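PDB 5Z3E: glycoside hydrolase 15-related protein from Kribbella flavida, which hydrolyses the alpha-1,6-glucosidic linkage of isomaltose from its non-reducing end, releasing beta-D-glucose and D-glucose inside the cell. Local coordinates for residues A[122-130]-A[184-192]; A[150-161]-A[208-219]. The protein carries 1 engineered substitution. One frame throughout, in Å; residues are numbered along the deposited sequence. Where two conformers were deposited one is given.

Interaction 1: residues A[122-130]-A[184-192]; sequences EVPSNEGML and YLLAFWDRP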
loop_
_atom_site.group_PDB
_atom_site.type_symbol
_atom_site.label_atom_id
_atom_site.label_comp_id
_atom_site.label_asym_id
_atom_site.label_seq_id
_atom_site.Cartn_x
_atom_site.Cartn_y
_atom_site.Cartn_z
ATOM N N GLU A 122 -7.786 -12.386 27.314
ATOM C CA GLU A 122 -8.681 -11.235 27.254
ATOM C C GLU A 122 -8.388 -10.476 25.975
ATOM O O GLU A 122 -7.729 -9.417 25.985
ATOM C CB GLU A 122 -8.521 -10.364 28.505
ATOM C CG GLU A 122 -8.912 -11.083 29.758
ATOM C CD GLU A 122 -8.576 -10.396 31.054
ATOM O OE1 GLU A 122 -7.916 -9.326 31.058
ATOM O OE2 GLU A 122 -8.947 -11.050 32.102
ATOM N N VAL A 123 -8.803 -11.039 24.836
ATOM C CA VAL A 123 -8.385 -10.504 23.561
ATOM C C VAL A 123 -8.949 -9.088 23.398
ATOM O O VAL A 123 -10.151 -8.875 23.599
ATOM C CB VAL A 123 -8.814 -11.392 22.423
ATOM C CG1 VAL A 123 -8.444 -10.768 21.076
ATOM C CG2 VAL A 123 -8.172 -12.786 22.559
ATOM N N PRO A 124 -8.120 -8.118 23.042
ATOM C CA PRO A 124 -8.611 -6.752 22.943
ATOM C C PRO A 124 -9.629 -6.605 21.835
ATOM O O PRO A 124 -9.502 -7.244 20.775
ATOM C CB PRO A 124 -7.357 -5.918 22.643
ATOM C CG PRO A 124 -6.387 -6.846 22.316
ATOM C CD PRO A 124 -6.641 -8.168 22.862
ATOM N N SER A 125 -10.567 -5.708 22.048
ATOM C CA SER A 125 -11.489 -5.295 21.015
ATOM C C SER A 125 -10.795 -4.458 19.956
ATOM O O SER A 125 -9.762 -3.810 20.236
ATOM C CB SER A 125 -12.576 -4.437 21.668
ATOM O OG SER A 125 -13.376 -3.786 20.685
ATOM N N ASN A 126 -11.381 -4.395 18.780
ATOM C CA ASN A 126 -10.903 -3.488 17.738
ATOM C C ASN A 126 -10.753 -2.064 18.261
ATOM O O ASN A 126 -9.873 -1.335 17.799
ATOM C CB ASN A 126 -11.840 -3.489 16.552
ATOM C CG ASN A 126 -11.751 -4.730 15.711
ATOM O OD1 ASN A 126 -10.888 -5.585 15.938
ATOM N ND2 ASN A 126 -12.617 -4.830 14.756
ATOM N N GLU A 127 -11.584 -1.651 19.222
ATOM C CA GLU A 127 -11.498 -0.274 19.720
ATOM C C GLU A 127 -10.174 0.043 20.417
ATOM O O GLU A 127 -9.820 1.202 20.561
ATOM C CB GLU A 127 -12.673 0.075 20.625
ATOM C CG GLU A 127 -12.722 -0.666 21.945
ATOM C CD GLU A 127 -13.778 -0.154 22.892
ATOM O OE1 GLU A 127 -14.441 0.864 22.580
ATOM O OE2 GLU A 127 -13.957 -0.776 23.961
ATOM N N GLY A 128 -9.454 -0.985 20.872
ATOM C CA GLY A 128 -8.197 -0.827 21.578
ATOM C C GLY A 128 -6.946 -0.993 20.718
ATOM O O GLY A 128 -5.841 -0.898 21.239
ATOM N N MET A 129 -7.112 -1.263 19.439
ATOM C CA MET A 129 -5.986 -1.594 18.586
ATOM C C MET A 129 -5.225 -0.349 18.139
ATOM O O MET A 129 -5.639 0.784 18.360
ATOM C CB MET A 129 -6.500 -2.427 17.408
ATOM C CG MET A 129 -7.180 -3.716 17.857
ATOM S SD MET A 129 -6.121 -4.855 18.789
ATOM C CE MET A 129 -5.268 -5.603 17.452
ATOM N N LEU A 130 -4.067 -0.561 17.499
ATOM C CA LEU A 130 -3.320 0.568 16.950
ATOM C C LEU A 130 -4.127 1.204 15.817
ATOM O O LEU A 130 -4.952 0.544 15.169
ATOM C CB LEU A 130 -1.949 0.122 16.439
ATOM C CG LEU A 130 -0.962 -0.373 17.445
ATOM C CD1 LEU A 130 0.363 -0.680 16.796
ATOM C CD2 LEU A 130 -0.770 0.622 18.531
ATOM N N TYR A 184 3.543 -6.634 17.093
ATOM C CA TYR A 184 2.119 -6.426 16.849
ATOM C C TYR A 184 1.608 -7.388 15.773
ATOM O O TYR A 184 0.571 -8.044 15.959
ATOM C CB TYR A 184 1.927 -4.971 16.447
ATOM C CG TYR A 184 0.491 -4.535 16.260
ATOM C CD1 TYR A 184 -0.387 -4.454 17.323
ATOM C CD2 TYR A 184 0.014 -4.140 15.015
ATOM C CE1 TYR A 184 -1.684 -4.001 17.166
ATOM C CE2 TYR A 184 -1.271 -3.669 14.842
ATOM C CZ TYR A 184 -2.119 -3.585 15.921
ATOM O OH TYR A 184 -3.385 -3.085 15.845
ATOM N N LEU A 185 2.308 -7.469 14.646
ATOM C CA LEU A 185 1.854 -8.317 13.563
ATOM C C LEU A 185 1.926 -9.791 13.878
ATOM O O LEU A 185 1.052 -10.555 13.465
ATOM C CB LEU A 185 2.626 -8.002 12.288
ATOM C CG LEU A 185 2.348 -6.631 11.685
ATOM C CD1 LEU A 185 3.260 -6.382 10.517
ATOM C CD2 LEU A 185 0.887 -6.490 11.303
ATOM N N LEU A 186 2.947 -10.225 14.621
ATOM C CA LEU A 186 3.018 -11.639 14.980
ATOM C C LEU A 186 1.801 -12.037 15.819
ATOM O O LEU A 186 1.342 -13.166 15.738
ATOM C CB LEU A 186 4.314 -11.968 15.711
ATOM C CG LEU A 186 5.586 -11.877 14.880
ATOM C CD1 LEU A 186 6.784 -12.097 15.781
ATOM C CD2 LEU A 186 5.609 -12.872 13.744
ATOM N N ALA A 187 1.303 -11.121 16.640
ATOM C CA ALA A 187 0.138 -11.391 17.470
ATOM C C ALA A 187 -1.175 -11.324 16.719
ATOM O O ALA A 187 -2.106 -12.052 17.070
ATOM C CB ALA A 187 0.106 -10.418 18.629
ATOM N N PHE A 188 -1.292 -10.436 15.730
ATOM C CA PHE A 188 -2.599 -10.065 15.190
ATOM C C PHE A 188 -2.769 -10.296 13.699
ATOM O O PHE A 188 -3.787 -9.900 13.129
ATOM C CB PHE A 188 -2.933 -8.623 15.581
ATOM C CG PHE A 188 -3.031 -8.426 17.062
ATOM C CD1 PHE A 188 -3.972 -9.114 17.795
ATOM C CD2 PHE A 188 -2.174 -7.569 17.736
ATOM C CE1 PHE A 188 -4.070 -8.955 19.140
ATOM C CE2 PHE A 188 -2.261 -7.414 19.089
ATOM C CZ PHE A 188 -3.195 -8.096 19.799
ATOM N N TRP A 189 -1.829 -10.976 13.050
ATOM C CA TRP A 189 -1.912 -11.163 11.616
ATOM C C TRP A 189 -3.182 -11.875 11.166
ATOM O O TRP A 189 -3.645 -11.625 10.055
ATOM C CB TRP A 189 -0.699 -11.906 11.106
ATOM C CG TRP A 189 -0.660 -13.294 11.554
ATOM C CD1 TRP A 189 -0.085 -13.785 12.695
ATOM C CD2 TRP A 189 -1.234 -14.419 10.878
ATOM N NE1 TRP A 189 -0.255 -15.138 12.762
ATOM C CE2 TRP A 189 -0.968 -15.537 11.651
ATOM C CE3 TRP A 189 -1.969 -14.576 9.689
ATOM C CZ2 TRP A 189 -1.372 -16.835 11.250
ATOM C CZ3 TRP A 189 -2.393 -15.813 9.306
ATOM C CH2 TRP A 189 -2.111 -16.913 10.096
ATOM N N ASP A 190 -3.713 -12.773 11.990
ATOM C CA ASP A 190 -4.817 -13.628 11.611
ATOM C C ASP A 190 -6.166 -13.089 12.052
ATOM O O ASP A 190 -7.189 -13.774 11.888
ATOM C CB ASP A 190 -4.636 -15.040 12.104
ATOM C CG ASP A 190 -4.592 -15.155 13.591
ATOM O OD1 ASP A 190 -4.344 -14.172 14.281
ATOM O OD2 ASP A 190 -4.824 -16.333 14.070
ATOM N N ARG A 191 -6.202 -11.866 12.545
ATOM C CA ARG A 191 -7.428 -11.236 12.981
ATOM C C ARG A 191 -8.178 -10.617 11.800
ATOM O O ARG A 191 -7.576 -9.972 10.957
ATOM C CB ARG A 191 -7.040 -10.111 13.946
ATOM C CG ARG A 191 -8.128 -9.481 14.669
ATOM C CD ARG A 191 -7.531 -8.475 15.648
ATOM N NE ARG A 191 -8.534 -7.720 16.301
ATOM C CZ ARG A 191 -8.724 -7.669 17.613
ATOM N NH1 ARG A 191 -7.985 -8.413 18.461
ATOM N NH2 ARG A 191 -9.603 -6.864 18.033
ATOM N N PRO A 192 -9.518 -10.765 11.762
ATOM C CA PRO A 192 -10.329 -9.996 10.814
ATOM C C PRO A 192 -10.074 -8.499 10.976
ATOM O O PRO A 192 -9.847 -8.008 12.089
ATOM C CB PRO A 192 -11.767 -10.371 11.195
ATOM C CG PRO A 192 -11.663 -11.754 11.829
ATOM C CD PRO A 192 -10.342 -11.695 12.566
HETATM O O HOH W 1 -12.260 -7.227 13.095
HETATM O O HOH W 2 -3.955 -1.665 13.696
#

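Interaction 2: residues A[150-161]-A[208-219]; sequences TDGYGMWLWSVV and TLGAIHGGLVAV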
loop_
_atom_site.group_PDB
_atom_site.type_symbol
_atom_site.label_atom_id
_atom_site.label_comp_id
_atom_site.label_asym_id
_atom_site.label_seq_id
_atom_site.Cartn_x
_atom_site.Cartn_y
_atom_site.Cartn_z
ATOM N N THR A 150 -4.636 -3.739 9.699
ATOM C CA THR A 150 -3.268 -4.146 10.006
ATOM C C THR A 150 -2.310 -4.009 8.827
ATOM O O THR A 150 -1.106 -4.177 9.008
ATOM C CB THR A 150 -3.267 -5.571 10.526
ATOM O OG1 THR A 150 -3.987 -6.349 9.585
ATOM C CG2 THR A 150 -3.874 -5.648 11.935
ATOM N N ASP A 151 -2.814 -3.731 7.626
ATOM C CA ASP A 151 -1.952 -3.744 6.440
ATOM C C ASP A 151 -0.812 -2.752 6.516
ATOM O O ASP A 151 0.298 -3.038 6.048
ATOM C CB ASP A 151 -2.756 -3.502 5.152
ATOM C CG ASP A 151 -3.432 -2.173 5.116
ATOM O OD1 ASP A 151 -4.359 -1.976 5.931
ATOM O OD2 ASP A 151 -3.013 -1.315 4.311
ATOM N N GLY A 152 -1.066 -1.564 7.055
ATOM C CA GLY A 152 -0.076 -0.508 6.982
ATOM C C GLY A 152 1.199 -0.834 7.730
ATOM O O GLY A 152 2.292 -0.442 7.331
ATOM N N TYR A 153 1.078 -1.562 8.839
ATOM C CA TYR A 153 2.243 -1.959 9.602
ATOM C C TYR A 153 3.106 -2.934 8.812
ATOM O O TYR A 153 4.335 -2.871 8.867
ATOM C CB TYR A 153 1.797 -2.551 10.973
ATOM C CG TYR A 153 1.046 -1.511 11.787
ATOM C CD1 TYR A 153 1.728 -0.501 12.453
ATOM C CD2 TYR A 153 -0.328 -1.472 11.853
ATOM C CE1 TYR A 153 1.057 0.517 13.103
ATOM C CE2 TYR A 153 -1.006 -0.460 12.486
ATOM C CZ TYR A 153 -0.311 0.569 13.102
ATOM O OH TYR A 153 -0.905 1.637 13.717
ATOM N N GLY A 154 2.470 -3.849 8.072
ATOM C CA GLY A 154 3.218 -4.750 7.205
ATOM C C GLY A 154 3.906 -4.008 6.075
ATOM O O GLY A 154 5.069 -4.272 5.745
ATOM N N MET A 155 3.194 -3.070 5.449
ATOM C CA MET A 155 3.788 -2.278 4.390
ATOM C C MET A 155 4.984 -1.508 4.892
ATOM O O MET A 155 5.994 -1.395 4.188
ATOM C CB MET A 155 2.764 -1.340 3.774
ATOM C CG MET A 155 1.582 -2.066 3.193
ATOM S SD MET A 155 0.722 -1.009 2.052
ATOM C CE MET A 155 -0.744 -1.967 1.702
ATOM N N TRP A 156 4.907 -0.946 6.101
ATOM C CA TRP A 156 6.026 -0.150 6.574
ATOM C C TRP A 156 7.273 -1.014 6.726
ATOM O O TRP A 156 8.370 -0.622 6.324
ATOM C CB TRP A 156 5.716 0.569 7.885
ATOM C CG TRP A 156 6.910 1.398 8.277
ATOM C CD1 TRP A 156 7.446 2.404 7.552
ATOM C CD2 TRP A 156 7.797 1.198 9.382
ATOM N NE1 TRP A 156 8.583 2.880 8.132
ATOM C CE2 TRP A 156 8.833 2.148 9.254
ATOM C CE3 TRP A 156 7.816 0.319 10.475
ATOM C CZ2 TRP A 156 9.856 2.269 10.202
ATOM C CZ3 TRP A 156 8.839 0.445 11.396
ATOM C CH2 TRP A 156 9.843 1.413 11.255
ATOM N N LEU A 157 7.126 -2.214 7.309
ATOM C CA LEU A 157 8.268 -3.108 7.431
ATOM C C LEU A 157 8.895 -3.382 6.071
ATOM O O LEU A 157 10.122 -3.335 5.906
ATOM C CB LEU A 157 7.841 -4.414 8.079
ATOM C CG LEU A 157 7.479 -4.325 9.562
ATOM C CD1 LEU A 157 7.060 -5.708 10.044
ATOM C CD2 LEU A 157 8.626 -3.795 10.415
ATOM N N TRP A 158 8.070 -3.717 5.079
ATOM C CA TRP A 158 8.580 -3.916 3.730
ATOM C C TRP A 158 9.324 -2.687 3.235
ATOM O O TRP A 158 10.433 -2.771 2.686
ATOM C CB TRP A 158 7.420 -4.290 2.784
ATOM C CG TRP A 158 7.722 -4.074 1.336
ATOM C CD1 TRP A 158 8.509 -4.833 0.518
ATOM C CD2 TRP A 158 7.308 -2.939 0.545
ATOM N NE1 TRP A 158 8.589 -4.247 -0.726
ATOM C CE2 TRP A 158 7.864 -3.095 -0.728
ATOM C CE3 TRP A 158 6.485 -1.842 0.787
ATOM C CZ2 TRP A 158 7.637 -2.162 -1.766
ATOM C CZ3 TRP A 158 6.245 -0.932 -0.221
ATOM C CH2 TRP A 158 6.819 -1.112 -1.480
ATOM N N SER A 159 8.725 -1.518 3.406
ATOM C CA SER A 159 9.285 -0.282 2.883
ATOM C C SER A 159 10.637 0.052 3.510
ATOM O O SER A 159 11.595 0.407 2.810
ATOM C CB SER A 159 8.284 0.847 3.085
ATOM O OG SER A 159 8.802 2.101 2.760
ATOM N N VAL A 160 10.722 -0.008 4.829
ATOM C CA VAL A 160 11.953 0.415 5.495
ATOM C C VAL A 160 13.090 -0.550 5.191
ATOM O O VAL A 160 14.220 -0.124 4.952
ATOM C CB VAL A 160 11.719 0.660 7.014
ATOM C CG1 VAL A 160 11.467 -0.608 7.808
ATOM C CG2 VAL A 160 12.886 1.435 7.596
ATOM N N VAL A 161 12.812 -1.856 5.162
ATOM C CA VAL A 161 13.845 -2.827 4.816
ATOM C C VAL A 161 14.316 -2.600 3.393
ATOM O O VAL A 161 15.522 -2.628 3.102
ATOM C CB VAL A 161 13.320 -4.256 5.022
ATOM C CG1 VAL A 161 14.289 -5.282 4.432
ATOM C CG2 VAL A 161 13.109 -4.542 6.500
ATOM N N THR A 208 -4.458 -7.574 2.545
ATOM C CA THR A 208 -3.995 -7.264 3.902
ATOM C C THR A 208 -3.047 -8.349 4.406
ATOM O O THR A 208 -1.937 -8.063 4.850
ATOM C CB THR A 208 -5.174 -7.045 4.849
ATOM O OG1 THR A 208 -5.915 -5.933 4.369
ATOM C CG2 THR A 208 -4.696 -6.837 6.266
ATOM N N LEU A 209 -3.484 -9.600 4.293
ATOM C CA LEU A 209 -2.605 -10.730 4.581
ATOM C C LEU A 209 -1.338 -10.616 3.768
ATOM O O LEU A 209 -0.231 -10.891 4.264
ATOM C CB LEU A 209 -3.335 -12.036 4.289
ATOM C CG LEU A 209 -4.471 -12.366 5.253
ATOM C CD1 LEU A 209 -5.346 -13.473 4.671
ATOM C CD2 LEU A 209 -3.946 -12.758 6.623
ATOM N N GLY A 210 -1.449 -10.232 2.493
ATOM C CA GLY A 210 -0.291 -10.089 1.653
ATOM C C GLY A 210 0.663 -9.015 2.143
ATOM O O GLY A 210 1.885 -9.230 2.164
ATOM N N ALA A 211 0.147 -7.853 2.524
ATOM C CA ALA A 211 0.982 -6.784 3.046
ATOM C C ALA A 211 1.759 -7.247 4.275
ATOM O O ALA A 211 2.939 -6.951 4.440
ATOM C CB ALA A 211 0.127 -5.584 3.383
ATOM N N ILE A 212 1.062 -7.945 5.185
ATOM C CA ILE A 212 1.718 -8.465 6.381
ATOM C C ILE A 212 2.817 -9.445 5.988
ATOM O O ILE A 212 3.933 -9.376 6.493
ATOM C CB ILE A 212 0.677 -9.071 7.339
ATOM C CG1 ILE A 212 -0.316 -8.004 7.796
ATOM C CG2 ILE A 212 1.394 -9.737 8.516
ATOM C CD1 ILE A 212 -1.469 -8.555 8.608
ATOM N N HIS A 213 2.493 -10.378 5.100
ATOM C CA HIS A 213 3.469 -11.321 4.592
ATOM C C HIS A 213 4.692 -10.616 4.052
ATOM O O HIS A 213 5.826 -11.002 4.342
ATOM C CB HIS A 213 2.814 -12.183 3.510
ATOM C CG HIS A 213 3.739 -13.151 2.844
ATOM N ND1 HIS A 213 4.552 -12.832 1.784
ATOM C CD2 HIS A 213 3.982 -14.456 3.102
ATOM C CE1 HIS A 213 5.236 -13.920 1.437
ATOM N NE2 HIS A 213 4.918 -14.923 2.219
ATOM N N GLY A 214 4.485 -9.605 3.206
ATOM C CA GLY A 214 5.614 -8.914 2.626
ATOM C C GLY A 214 6.517 -8.300 3.676
ATOM O O GLY A 214 7.754 -8.365 3.567
ATOM N N GLY A 215 5.937 -7.671 4.693
ATOM C CA GLY A 215 6.735 -7.107 5.751
ATOM C C GLY A 215 7.490 -8.144 6.559
ATOM O O GLY A 215 8.660 -7.947 6.904
ATOM N N LEU A 216 6.823 -9.238 6.899
ATOM C CA LEU A 216 7.449 -10.297 7.680
ATOM C C LEU A 216 8.569 -10.981 6.926
ATOM O O LEU A 216 9.622 -11.272 7.496
ATOM C CB LEU A 216 6.398 -11.295 8.154
ATOM C CG LEU A 216 5.376 -10.770 9.156
ATOM C CD1 LEU A 216 4.401 -11.877 9.511
ATOM C CD2 LEU A 216 6.018 -10.186 10.404
ATOM N N VAL A 217 8.374 -11.263 5.632
ATOM C CA VAL A 217 9.444 -11.860 4.852
ATOM C C VAL A 217 10.599 -10.865 4.719
ATOM O O VAL A 217 11.770 -11.275 4.776
ATOM C CB VAL A 217 8.944 -12.373 3.494
ATOM C CG1 VAL A 217 10.088 -12.805 2.603
ATOM C CG2 VAL A 217 7.977 -13.523 3.695
ATOM N N ALA A 218 10.299 -9.579 4.559
ATOM C CA ALA A 218 11.364 -8.595 4.438
ATOM C C ALA A 218 12.258 -8.624 5.677
ATOM O O ALA A 218 13.487 -8.656 5.552
ATOM C CB ALA A 218 10.786 -7.216 4.206
ATOM N N VAL A 219 11.690 -8.597 6.877
ATOM C CA VAL A 219 12.547 -8.604 8.058
ATOM C C VAL A 219 13.153 -9.969 8.323
ATOM O O VAL A 219 14.300 -10.046 8.783
ATOM C CB VAL A 219 11.826 -8.065 9.335
ATOM C CG1 VAL A 219 11.475 -6.602 9.172
ATOM C CG2 VAL A 219 10.609 -8.879 9.730
HETATM O O HOH W 3 -6.250 -3.903 6.101
#

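Interaction 1: residues A[122-130]-A[184-192]
M129 lays its terminal methyl on the ring of F188 where, in this family 15 glycosidase, the loop after helix 108-119 meets the C-terminal end of helix 175-188. CE makes a CH-pi contact, 3.6 Å from the centre of the F188 ring and 9° off its normal; SD, farther back over the same face, adds a Met-aromatic one. The flexible methionine chain reaches the ring by bending at chi2 (-61°) and again at chi3. A187 CB sits toward the rim of the opposite face. Next door, L130 sets CD1 over the middle of the Y184 ring, 3.7 Å from its centroid, a second CH-pi contact. The phenol OH accepts a hydrogen bond from the backbone N of L130 (3.1 Å), and a water links that OH to L130 O.

Toward the surface the type I turn F188-R191 brings R191 back to the loop. Its chain, extended from CG to NE, carries the guanidinium across, and M129 SD lies over one face of the group. Two oxygens lie in its plane: P124 O is gripped end-on by NH1 and NH2 (NH2 at 2.8 Å), N126 OD1 side-on by NE and NH2 (NH2 at 2.8 Å, N-H...O 166°). A methionine in place of R191 would probably leave both oxygens without their shared donors and the N126 amide freer to turn. F148 packs against N126, M129 and R191, and the side chain of S125 is about 4 Å from that of W145, a substrate-binding residue by similarity. At the outer edge, a water accepts from N126 ND2 and donates to P192 O, 2.7 Å away.

Interaction 2: residues A[150-161]-A[208-219]
Two neighbouring helices of the (alpha/alpha)6 barrel of family 15, 151-167 and 206-220, pack here through glycines in the buried interior. Their segments run in roughly the same direction, crossing at 35°, and the axes come within 6.9 Å. Such closeness depends on G154 and G215, each of which faces the other helix with no side chain: a beta carbon on G154 would collide with A211 O and I212 CA, and one on G215 with G154 O. Backbone therefore meets backbone. G215 CA approaches G154 O at 3.3 Å in a CA-H...O contact, and G154 CA makes a similar one to A211 O.

Small and branched residues fill the rest of the seam. The methyl of A211 is short enough to fit beside D151 O and M155 CG, the latter 3.8 Å away. L157 rests its CB on G215 CA, while its CD2 points to V219 CG1. Farther along, V161 divides its two methyls: CG1, anti to the backbone N (chi1 170°), lies by A218 O, and CG2 meets V219 CG1 at 3.7 Å, the two valines crossing at about a right angle. A218 CB also touches W158 CA at 4.0 Å. The indole of W158 leads away to F79 and F275.

At the N-terminal end of helix 151-167, nearer the active site, polar side chains appear, joined across the contact by a water. T208 lies about 5 Å, side chain to side chain, from D195, a predicted proton acceptor. T150 OG1 touches the methyls T208 CG2 and I212 CD1. D151 forms a salt bridge to R75 through OD2, whereas its OD1 accepts from a water that in turn accepts from T208 OG1, 2.7 Å from each.

How the interactions relate
Interaction 2 is buried, its centre about 9 Å from that of the chain, whereas interaction 1 is partly buried, its centre about 20 Å from that of the chain. Helix 175-188, whose end opens the second segment of interaction 1, falls in sequence between the two helices of interaction 2. The contacts also touch: Y153 OH lies 3.3 Å from L130 CB, the rings of Y153 and Y184 meet edge to face, and L185 CD1 packs on G154 N. In interaction 1 aliphatic-on-aromatic contacts and arginine hydrogen bonds tie a loop to a helix end and the turn after it; between the inner helices no direct hydrogen bond forms, and close backbones with small side chains do the work.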